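Local coordinates for antigen TpF1 (Treponema pallidum, PDB 2FJC), which binds ferric iron as a mini-ferritin of the Dps family and probably oxidises the metal for storage inside its twelve-subunit shell, at residues E16-H21 / L70-Q75; G26-K31 / K107-Y112; I30-Y35 / E49-Y54. All coordinates share one frame; numbering follows the deposited sequence.

Contact 1 of 3, residues E16-H21 / L70-Q75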
loop_
_atom_site.group_PDB
_atom_site.type_symbol
_atom_site.label_atom_id
_atom_site.label_comp_id
_atom_site.label_asym_id
_atom_site.label_seq_id
_atom_site.Cartn_x
_atom_site.Cartn_y
_atom_site.Cartn_z
ATOM N N GLU B 16 -39.531 -6.790 12.628
ATOM C CA GLU B 16 -39.848 -5.962 13.784
ATOM C C GLU B 16 -38.605 -5.849 14.673
ATOM O O GLU B 16 -38.298 -4.788 15.198
ATOM C CB GLU B 16 -41.020 -6.564 14.567
ATOM C CG GLU B 16 -41.820 -5.534 15.364
ATOM C CD GLU B 16 -42.119 -4.265 14.553
ATOM O OE1 GLU B 16 -42.631 -4.385 13.417
ATOM O OE2 GLU B 16 -41.840 -3.145 15.049
ATOM N N GLN B 17 -37.893 -6.956 14.833
ATOM C CA GLN B 17 -36.676 -6.976 15.629
ATOM C C GLN B 17 -35.629 -6.091 14.964
ATOM O O GLN B 17 -35.002 -5.250 15.617
ATOM C CB GLN B 17 -36.145 -8.407 15.736
ATOM C CG GLN B 17 -36.846 -9.267 16.782
ATOM C CD GLN B 17 -36.549 -8.793 18.195
ATOM O OE1 GLN B 17 -35.441 -8.987 18.715
ATOM N NE2 GLN B 17 -37.531 -8.144 18.819
ATOM N N LEU B 18 -35.448 -6.281 13.657
ATOM C CA LEU B 18 -34.485 -5.500 12.887
ATOM C C LEU B 18 -34.751 -3.996 13.011
ATOM O O LEU B 18 -33.826 -3.214 13.213
ATOM C CB LEU B 18 -34.521 -5.937 11.424
ATOM C CG LEU B 18 -33.469 -6.961 10.990
ATOM C CD1 LEU B 18 -33.157 -7.959 12.093
ATOM C CD2 LEU B 18 -33.959 -7.656 9.745
ATOM N N ARG B 19 -36.014 -3.600 12.900
ATOM C CA ARG B 19 -36.392 -2.196 13.018
ATOM C C ARG B 19 -35.944 -1.649 14.355
ATOM O O ARG B 19 -35.464 -0.524 14.445
ATOM C CB ARG B 19 -37.911 -2.021 12.884
ATOM C CG ARG B 19 -38.380 -1.888 11.438
ATOM C CD ARG B 19 -39.887 -2.014 11.302
ATOM N NE ARG B 19 -40.623 -1.073 12.148
ATOM C CZ ARG B 19 -40.737 0.235 11.914
ATOM N NH1 ARG B 19 -40.155 0.783 10.851
ATOM N NH2 ARG B 19 -41.456 0.996 12.735
ATOM N N GLN B 20 -36.095 -2.446 15.401
ATOM C CA GLN B 20 -35.682 -1.997 16.709
ATOM C C GLN B 20 -34.159 -1.907 16.793
ATOM O O GLN B 20 -33.622 -0.985 17.401
ATOM C CB GLN B 20 -36.196 -2.919 17.807
ATOM C CG GLN B 20 -35.720 -2.442 19.162
ATOM C CD GLN B 20 -36.324 -3.198 20.307
ATOM O OE1 GLN B 20 -36.093 -4.406 20.462
ATOM N NE2 GLN B 20 -37.105 -2.494 21.133
ATOM N N HIS B 21 -33.464 -2.864 16.188
ATOM C CA HIS B 21 -32.005 -2.839 16.209
ATOM C C HIS B 21 -31.484 -1.556 15.576
ATOM O O HIS B 21 -30.578 -0.918 16.106
ATOM C CB HIS B 21 -31.427 -4.036 15.459
ATOM C CG HIS B 21 -31.800 -5.353 16.053
ATOM N ND1 HIS B 21 -32.063 -5.507 17.393
ATOM C CD2 HIS B 21 -31.897 -6.585 15.504
ATOM C CE1 HIS B 21 -32.303 -6.780 17.648
ATOM N NE2 HIS B 21 -32.207 -7.456 16.520
ATOM N N LEU B 70 -34.306 -3.867 4.340
ATOM C CA LEU B 70 -34.747 -3.472 3.009
ATOM C C LEU B 70 -34.883 -4.702 2.114
ATOM O O LEU B 70 -35.837 -4.829 1.352
ATOM C CB LEU B 70 -33.748 -2.492 2.384
ATOM C CG LEU B 70 -33.631 -1.145 3.093
ATOM C CD1 LEU B 70 -32.517 -0.312 2.484
ATOM C CD2 LEU B 70 -34.968 -0.432 2.989
ATOM N N GLN B 71 -33.915 -5.605 2.213
ATOM C CA GLN B 71 -33.926 -6.819 1.426
ATOM C C GLN B 71 -35.134 -7.675 1.747
ATOM O O GLN B 71 -35.675 -8.337 0.866
ATOM C CB GLN B 71 -32.653 -7.622 1.682
ATOM C CG GLN B 71 -31.415 -6.927 1.217
ATOM C CD GLN B 71 -30.178 -7.537 1.785
ATOM O OE1 GLN B 71 -29.148 -6.878 1.878
ATOM N NE2 GLN B 71 -30.258 -8.803 2.171
ATOM N N LEU B 72 -35.554 -7.661 3.008
ATOM C CA LEU B 72 -36.694 -8.458 3.429
ATOM C C LEU B 72 -38.010 -7.834 3.003
ATOM O O LEU B 72 -39.079 -8.318 3.369
ATOM C CB LEU B 72 -36.670 -8.666 4.942
ATOM C CG LEU B 72 -35.570 -9.615 5.436
ATOM C CD1 LEU B 72 -35.578 -9.705 6.958
ATOM C CD2 LEU B 72 -35.779 -10.983 4.823
ATOM N N GLY B 73 -37.928 -6.758 2.223
ATOM C CA GLY B 73 -39.129 -6.106 1.730
ATOM C C GLY B 73 -39.714 -5.012 2.603
ATOM O O GLY B 73 -40.753 -4.445 2.270
ATOM N N ALA B 74 -39.064 -4.717 3.723
ATOM C CA ALA B 74 -39.554 -3.672 4.617
ATOM C C ALA B 74 -38.799 -2.371 4.372
ATOM O O ALA B 74 -37.846 -2.327 3.589
ATOM C CB ALA B 74 -39.389 -4.098 6.069
ATOM N N GLN B 75 -39.244 -1.302 5.015
ATOM C CA GLN B 75 -38.557 -0.028 4.884
ATOM C C GLN B 75 -37.919 0.204 6.246
ATOM O O GLN B 75 -38.483 -0.169 7.278
ATOM C CB GLN B 75 -39.533 1.094 4.526
ATOM C CG GLN B 75 -40.423 0.747 3.348
ATOM C CD GLN B 75 -40.857 1.960 2.562
ATOM O OE1 GLN B 75 -40.108 2.478 1.732
ATOM N NE2 GLN B 75 -42.068 2.429 2.824
#

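Contact 2 of 3, residues G26-K31 / K107-Y112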
loop_
_atom_site.group_PDB
_atom_site.type_symbol
_atom_site.label_atom_id
_atom_site.label_comp_id
_atom_site.label_asym_id
_atom_site.label_seq_id
_atom_site.Cartn_x
_atom_site.Cartn_y
_atom_site.Cartn_z
ATOM N N GLY B 26 -28.855 3.385 16.184
ATOM C CA GLY B 26 -28.852 4.808 15.894
ATOM C C GLY B 26 -28.650 5.613 17.163
ATOM O O GLY B 26 -27.827 6.528 17.212
ATOM N N VAL B 27 -29.401 5.260 18.201
ATOM C CA VAL B 27 -29.304 5.950 19.475
ATOM C C VAL B 27 -27.919 5.753 20.101
ATOM O O VAL B 27 -27.324 6.694 20.615
ATOM C CB VAL B 27 -30.399 5.453 20.453
ATOM C CG1 VAL B 27 -30.154 6.009 21.837
ATOM C CG2 VAL B 27 -31.776 5.899 19.958
ATOM N N LEU B 28 -27.405 4.530 20.042
ATOM C CA LEU B 28 -26.099 4.229 20.609
ATOM C C LEU B 28 -25.005 5.021 19.904
ATOM O O LEU B 28 -24.045 5.469 20.533
ATOM C CB LEU B 28 -25.788 2.749 20.456
ATOM C CG LEU B 28 -25.153 2.051 21.647
ATOM C CD1 LEU B 28 -24.496 0.790 21.145
ATOM C CD2 LEU B 28 -24.153 2.952 22.345
ATOM N N TYR B 29 -25.151 5.163 18.593
ATOM C CA TYR B 29 -24.191 5.880 17.777
ATOM C C TYR B 29 -23.930 7.270 18.333
ATOM O O TYR B 29 -22.781 7.688 18.491
ATOM C CB TYR B 29 -24.701 5.999 16.345
ATOM C CG TYR B 29 -23.748 6.721 15.420
ATOM C CD1 TYR B 29 -22.524 6.157 15.067
ATOM C CD2 TYR B 29 -24.074 7.970 14.891
ATOM C CE1 TYR B 29 -21.645 6.817 14.205
ATOM C CE2 TYR B 29 -23.207 8.643 14.029
ATOM C CZ TYR B 29 -21.994 8.063 13.689
ATOM O OH TYR B 29 -21.138 8.733 12.845
ATOM N N ILE B 30 -25.002 7.985 18.633
ATOM C CA ILE B 30 -24.870 9.320 19.160
ATOM C C ILE B 30 -24.456 9.313 20.627
ATOM O O ILE B 30 -23.706 10.185 21.072
ATOM C CB ILE B 30 -26.171 10.092 18.935
ATOM C CG1 ILE B 30 -26.274 10.411 17.441
ATOM C CG2 ILE B 30 -26.202 11.367 19.775
ATOM C CD1 ILE B 30 -27.557 11.073 17.057
ATOM N N LYS B 31 -24.915 8.312 21.365
ATOM C CA LYS B 31 -24.578 8.197 22.769
ATOM C C LYS B 31 -23.071 8.015 22.891
ATOM O O LYS B 31 -22.433 8.587 23.774
ATOM C CB LYS B 31 -25.322 7.004 23.370
ATOM C CG LYS B 31 -25.319 6.927 24.881
ATOM C CD LYS B 31 -26.329 5.874 25.352
ATOM C CE LYS B 31 -26.325 5.734 26.866
ATOM N NZ LYS B 31 -27.294 4.713 27.323
ATOM N N LYS B 107 -20.867 -0.726 28.230
ATOM C CA LYS B 107 -20.862 -2.166 28.442
ATOM C C LYS B 107 -22.306 -2.619 28.667
ATOM O O LYS B 107 -22.748 -3.638 28.134
ATOM C CB LYS B 107 -20.009 -2.533 29.660
ATOM C CG LYS B 107 -20.003 -4.018 30.004
ATOM C CD LYS B 107 -18.990 -4.329 31.087
ATOM C CE LYS B 107 -18.877 -5.820 31.358
ATOM N NZ LYS B 107 -20.074 -6.336 32.056
ATOM N N ARG B 108 -23.039 -1.839 29.448
ATOM C CA ARG B 108 -24.425 -2.142 29.762
ATOM C C ARG B 108 -25.273 -2.126 28.485
ATOM O O ARG B 108 -26.100 -3.022 28.265
ATOM C CB ARG B 108 -24.945 -1.115 30.772
ATOM C CG ARG B 108 -26.109 -1.572 31.637
ATOM C CD ARG B 108 -26.426 -0.527 32.724
ATOM N NE ARG B 108 -25.242 -0.224 33.527
ATOM C CZ ARG B 108 -24.992 0.963 34.084
ATOM N NH1 ARG B 108 -25.853 1.970 33.931
ATOM N NH2 ARG B 108 -23.869 1.153 34.777
ATOM N N ASP B 109 -25.064 -1.113 27.644
ATOM C CA ASP B 109 -25.812 -1.008 26.395
ATOM C C ASP B 109 -25.427 -2.125 25.420
ATOM O O ASP B 109 -26.272 -2.641 24.676
ATOM C CB ASP B 109 -25.595 0.360 25.733
ATOM C CG ASP B 109 -26.320 1.486 26.458
ATOM O OD1 ASP B 109 -27.308 1.202 27.168
ATOM O OD2 ASP B 109 -25.914 2.663 26.311
ATOM N N PHE B 110 -24.155 -2.500 25.428
ATOM C CA PHE B 110 -23.691 -3.568 24.559
ATOM C C PHE B 110 -24.359 -4.871 24.988
ATOM O O PHE B 110 -24.781 -5.664 24.152
ATOM C CB PHE B 110 -22.169 -3.713 24.642
ATOM C CG PHE B 110 -21.408 -2.731 23.779
ATOM C CD1 PHE B 110 -22.081 -1.843 22.938
ATOM C CD2 PHE B 110 -20.009 -2.730 23.778
ATOM C CE1 PHE B 110 -21.370 -0.976 22.108
ATOM C CE2 PHE B 110 -19.292 -1.863 22.950
ATOM C CZ PHE B 110 -19.972 -0.986 22.115
ATOM N N GLU B 111 -24.457 -5.086 26.296
ATOM C CA GLU B 111 -25.080 -6.295 26.811
ATOM C C GLU B 111 -26.567 -6.295 26.472
ATOM O O GLU B 111 -27.122 -7.328 26.110
ATOM C CB GLU B 111 -24.857 -6.403 28.325
ATOM C CG GLU B 111 -23.393 -6.590 28.690
ATOM C CD GLU B 111 -23.124 -6.479 30.185
ATOM O OE1 GLU B 111 -23.672 -5.560 30.824
ATOM O OE2 GLU B 111 -22.348 -7.299 30.716
ATOM N N TYR B 112 -27.208 -5.138 26.579
ATOM C CA TYR B 112 -28.614 -5.052 26.238
ATOM C C TYR B 112 -28.774 -5.410 24.761
ATOM O O TYR B 112 -29.650 -6.198 24.413
ATOM C CB TYR B 112 -29.161 -3.647 26.519
ATOM C CG TYR B 112 -30.421 -3.308 25.757
ATOM C CD1 TYR B 112 -30.357 -2.786 24.463
ATOM C CD2 TYR B 112 -31.683 -3.513 26.321
ATOM C CE1 TYR B 112 -31.514 -2.476 23.749
ATOM C CE2 TYR B 112 -32.849 -3.206 25.613
ATOM C CZ TYR B 112 -32.753 -2.689 24.325
ATOM O OH TYR B 112 -33.888 -2.404 23.596
#

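Contact 3 of 3, residues I30-Y35 / E49-Y54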
loop_
_atom_site.group_PDB
_atom_site.type_symbol
_atom_site.label_atom_id
_atom_site.label_comp_id
_atom_site.label_asym_id
_atom_site.label_seq_id
_atom_site.Cartn_x
_atom_site.Cartn_y
_atom_site.Cartn_z
ATOM N N ILE B 30 -25.002 7.985 18.633
ATOM C CA ILE B 30 -24.870 9.320 19.160
ATOM C C ILE B 30 -24.456 9.313 20.627
ATOM O O ILE B 30 -23.706 10.185 21.072
ATOM C CB ILE B 30 -26.171 10.092 18.935
ATOM C CG1 ILE B 30 -26.274 10.411 17.441
ATOM C CG2 ILE B 30 -26.202 11.367 19.775
ATOM C CD1 ILE B 30 -27.557 11.073 17.057
ATOM N N LYS B 31 -24.915 8.312 21.365
ATOM C CA LYS B 31 -24.578 8.197 22.769
ATOM C C LYS B 31 -23.071 8.015 22.891
ATOM O O LYS B 31 -22.433 8.587 23.774
ATOM C CB LYS B 31 -25.322 7.004 23.370
ATOM C CG LYS B 31 -25.319 6.927 24.881
ATOM C CD LYS B 31 -26.329 5.874 25.352
ATOM C CE LYS B 31 -26.325 5.734 26.866
ATOM N NZ LYS B 31 -27.294 4.713 27.323
ATOM N N LEU B 32 -22.500 7.219 21.996
ATOM C CA LEU B 32 -21.068 6.965 22.020
ATOM C C LEU B 32 -20.292 8.248 21.732
ATOM O O LEU B 32 -19.191 8.439 22.245
ATOM C CB LEU B 32 -20.702 5.882 21.005
ATOM C CG LEU B 32 -21.129 4.471 21.411
ATOM C CD1 LEU B 32 -20.968 3.520 20.235
ATOM C CD2 LEU B 32 -20.296 4.019 22.605
ATOM N N HIS B 33 -20.855 9.125 20.909
ATOM C CA HIS B 33 -20.176 10.379 20.627
ATOM C C HIS B 33 -20.181 11.198 21.906
ATOM O O HIS B 33 -19.198 11.864 22.229
ATOM C CB HIS B 33 -20.869 11.171 19.513
ATOM C CG HIS B 33 -20.476 10.744 18.134
ATOM N ND1 HIS B 33 -20.935 9.582 17.550
ATOM C CD2 HIS B 33 -19.653 11.320 17.223
ATOM C CE1 HIS B 33 -20.412 9.462 16.342
ATOM N NE2 HIS B 33 -19.629 10.504 16.119
ATOM N N ASN B 34 -21.289 11.137 22.635
ATOM C CA ASN B 34 -21.406 11.866 23.884
ATOM C C ASN B 34 -20.220 11.505 24.780
ATOM O O ASN B 34 -19.502 12.385 25.236
ATOM C CB ASN B 34 -22.716 11.505 24.579
ATOM C CG ASN B 34 -23.044 12.443 25.717
ATOM O OD1 ASN B 34 -22.199 12.740 26.549
ATOM N ND2 ASN B 34 -24.279 12.906 25.762
ATOM N N TYR B 35 -20.002 10.215 25.025
ATOM C CA TYR B 35 -18.882 9.805 25.866
ATOM C C TYR B 35 -17.563 10.181 25.214
ATOM O O TYR B 35 -16.628 10.623 25.878
ATOM C CB TYR B 35 -18.915 8.299 26.118
ATOM C CG TYR B 35 -20.201 7.843 26.760
ATOM C CD1 TYR B 35 -20.771 8.570 27.807
ATOM C CD2 TYR B 35 -20.854 6.690 26.322
ATOM C CE1 TYR B 35 -21.949 8.170 28.391
ATOM C CE2 TYR B 35 -22.039 6.276 26.910
ATOM C CZ TYR B 35 -22.586 7.022 27.944
ATOM O OH TYR B 35 -23.780 6.622 28.512
ATOM N N GLU B 49 -10.387 7.289 21.682
ATOM C CA GLU B 49 -10.212 6.531 20.452
ATOM C C GLU B 49 -11.011 5.237 20.445
ATOM O O GLU B 49 -11.567 4.857 19.413
ATOM C CB GLU B 49 -8.727 6.232 20.227
ATOM C CG GLU B 49 -7.958 7.422 19.647
ATOM C CD GLU B 49 -6.455 7.345 19.892
ATOM O OE1 GLU B 49 -5.938 6.233 20.147
ATOM O OE2 GLU B 49 -5.787 8.403 19.820
ATOM N N LEU B 50 -11.070 4.559 21.589
ATOM C CA LEU B 50 -11.826 3.323 21.685
ATOM C C LEU B 50 -13.302 3.607 21.372
ATOM O O LEU B 50 -13.946 2.865 20.631
ATOM C CB LEU B 50 -11.706 2.730 23.086
ATOM C CG LEU B 50 -12.581 1.510 23.388
ATOM C CD1 LEU B 50 -12.166 0.356 22.523
ATOM C CD2 LEU B 50 -12.440 1.122 24.842
ATOM N N LEU B 51 -13.822 4.688 21.942
ATOM C CA LEU B 51 -15.203 5.076 21.731
ATOM C C LEU B 51 -15.485 5.306 20.246
ATOM O O LEU B 51 -16.569 4.976 19.744
ATOM C CB LEU B 51 -15.512 6.346 22.535
ATOM C CG LEU B 51 -16.148 6.247 23.931
ATOM C CD1 LEU B 51 -16.392 4.796 24.328
ATOM C CD2 LEU B 51 -15.271 6.958 24.936
ATOM N N GLU B 52 -14.515 5.881 19.542
ATOM C CA GLU B 52 -14.687 6.125 18.121
ATOM C C GLU B 52 -14.744 4.786 17.391
ATOM O O GLU B 52 -15.578 4.591 16.514
ATOM C CB GLU B 52 -13.547 6.981 17.571
ATOM C CG GLU B 52 -13.577 7.136 16.058
ATOM C CD GLU B 52 -12.550 8.136 15.543
ATOM O OE1 GLU B 52 -11.412 8.153 16.061
ATOM O OE2 GLU B 52 -12.883 8.899 14.610
ATOM N N GLU B 53 -13.854 3.866 17.750
ATOM C CA GLU B 53 -13.854 2.545 17.124
ATOM C C GLU B 53 -15.252 1.970 17.293
ATOM O O GLU B 53 -15.827 1.421 16.355
ATOM C CB GLU B 53 -12.850 1.611 17.803
ATOM C CG GLU B 53 -11.417 1.758 17.355
ATOM C CD GLU B 53 -10.464 0.888 18.167
ATOM O OE1 GLU B 53 -10.772 -0.317 18.384
ATOM O OE2 GLU B 53 -9.403 1.414 18.585
ATOM N N TYR B 54 -15.797 2.120 18.499
ATOM C CA TYR B 54 -17.125 1.613 18.795
ATOM C C TYR B 54 -18.216 2.219 17.932
ATOM O O TYR B 54 -19.020 1.487 17.346
ATOM C CB TYR B 54 -17.486 1.833 20.269
ATOM C CG TYR B 54 -16.774 0.921 21.252
ATOM C CD1 TYR B 54 -16.135 -0.253 20.824
ATOM C CD2 TYR B 54 -16.775 1.207 22.620
ATOM C CE1 TYR B 54 -15.515 -1.116 21.735
ATOM C CE2 TYR B 54 -16.163 0.345 23.537
ATOM C CZ TYR B 54 -15.538 -0.807 23.089
ATOM O OH TYR B 54 -14.938 -1.648 23.994
#

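Contact 1 of 3, residues E16-H21 / L70-Q75
Leu18 and Leu72 meet through one methyl each, Leu18 CD2 lying 3.8 Å from Leu72 CD1, and the two side chains cross at about a right angle. Leucines suit the spot because each carries a methyl far enough from its backbone for the two to meet mid-way. Nearby, Arg19 leans over toward Gln75. Its NH1 stops 4.1 Å from Gln75 O, and the oxygen sits at the edge of the guanidinium, near its plane; that is too long for a hydrogen bond and at most a weak electrostatic attraction. The reach follows from the bend at chi3 (55°), which turns the guanidinium aside from the line of the chain. A long salt bridge from Arg19 NE to Glu16 OE2 (3.8 Å), one helical turn earlier, weakly steadies the group, with the carboxylate oxygen in the guanidinium plane.

What sets Leu72 and Gln75 in place is the end of helix 44-71. It closes in a Schellman motif: Gly73 N bonds to Leu70 O (3.0 Å) and Ala74 N returns to Leu69 O. Gly73 is the C-prime residue, with a phi of 90° at which a CB would press on the carbonyl O of Leu72, so a residue without a side chain fits.

Leu18 sits where helices 8-38, 44-71 and 99-127 come together, packing on Ile65 and Leu69 of the second and Thr120 of the third, where Gln17 also rests on Arg116 and Leu123. Leu72 touches Ile14 and Cys15, and Pro77 lies beside Arg19, joining the early part of helix 8-38 to the end of helix 44-71.

Contact 2 of 3, residues G26-K31 / K107-Y112
Lys31 NZ donates a hydrogen bond to Asp109 OD2 at 2.7 Å, the polar core of a salt bridge between helix 8-38 and helix 99-127. The ammonium comes to the syn lone pair of OD2, the side facing OD1, which itself stays 3.5 Å from NZ. Lysine is the right length here: its CG stands opposite the backbone N (chi1 -167°) and the chain runs fully extended beyond, carrying the charge across to an aspartate that approaches from the opposite direction. A second hydrogen bond joins NZ to Ala90 O, so this buried cation is held by both a carboxylate and a backbone carbonyl, which probably keeps it charged.

The axes of the two segments are antiparallel at 167° and remain 11.8 Å apart, a spacing that long side chains must span. They are the first and third long helices of a ferritin-type four-helix bundle. The chain reaches the third by a long crossover that includes helix 80-86 and, farther on, Ala90, so the lysine pins that crossover as well as a helix.

Beside the salt bridge the contact turns apolar. Leu28 CD1 meets the Phe110 ring at its edge, in the ring plane, 3.7 Å from CE1, the two side chains crossing at about a right angle. Phe110 also packs on Leu143, Ala146 and Ile147 of helix 130-154 and stands edge-to-face with Tyr54. Within helix 99-127, away from helix 8-38, Lys107 NZ binds Glu111 OE2 at 2.8 Å, coming from above the carboxylate plane, 47° out of it.

Contact 3 of 3, residues I30-Y35 / E49-Y54
Tyr35 turns its hydroxyl to Glu92 OE1 in a hydrogen bond, while at the root of the same side chain CB rests 4.1 Å from Leu51 CD2. Its ring runs on to Ala102 and Val106 of helix 99-127; CB and the backbone carbonyl, not the ring, meet Leu51. Leu51 fills the space beside it: CD2 lies 4.0 Å from Tyr35 C, and CG is 4.1 Å from Leu32 O. Leu32, whose CG stands opposite the carbonyl carbon (chi1 -73°), places CD2 4.3 Å from Leu51 CD1 and CD1 3.9 Å from Tyr54 CB, crossing the tyrosine side chain at about a right angle. Tyr54 offers this CB and its backbone carbonyl carbon, while its ring continues to Ala146 and Leu150 of helix 130-154.

Leucines between backbones fit this close approach, with axes 9.0 Å apart and antiparallel at 172°. His33, on the other flank of its helix, stacks on Tyr55 and packs against Asp63 of the second subunit, an iron ligand. The segments belong to the first helical hairpin of the ferritin-like bundle, and an iron ion lies about 8 Å from the Leu51 side chain, consistent with the intersubunit iron site of Dps proteins.

Overall arrangement
Helix 8-38 supplies one side of all three contacts, meeting helix 44-71 in contact 3, the end of that helix and the following turn in contact 1, and helix 99-127 in contact 2. Contacts 2 and 3 share Ile30 and Lys31, have centres about 10 Å apart and touch where Phe110 packs on Tyr54. The centre of contact 1 lies about 25 Å from that of contact 3, on the opposite side of the chain's centre, and about 19 Å from that of contact 2. Along the chain, contact 3 nests inside the loop closed by contact 1, whereas the segments of contacts 1 and 2 interleave. Helix 8-38 thus packs against two other bundle helices at successive points along its length, and all three contacts touch the second subunit.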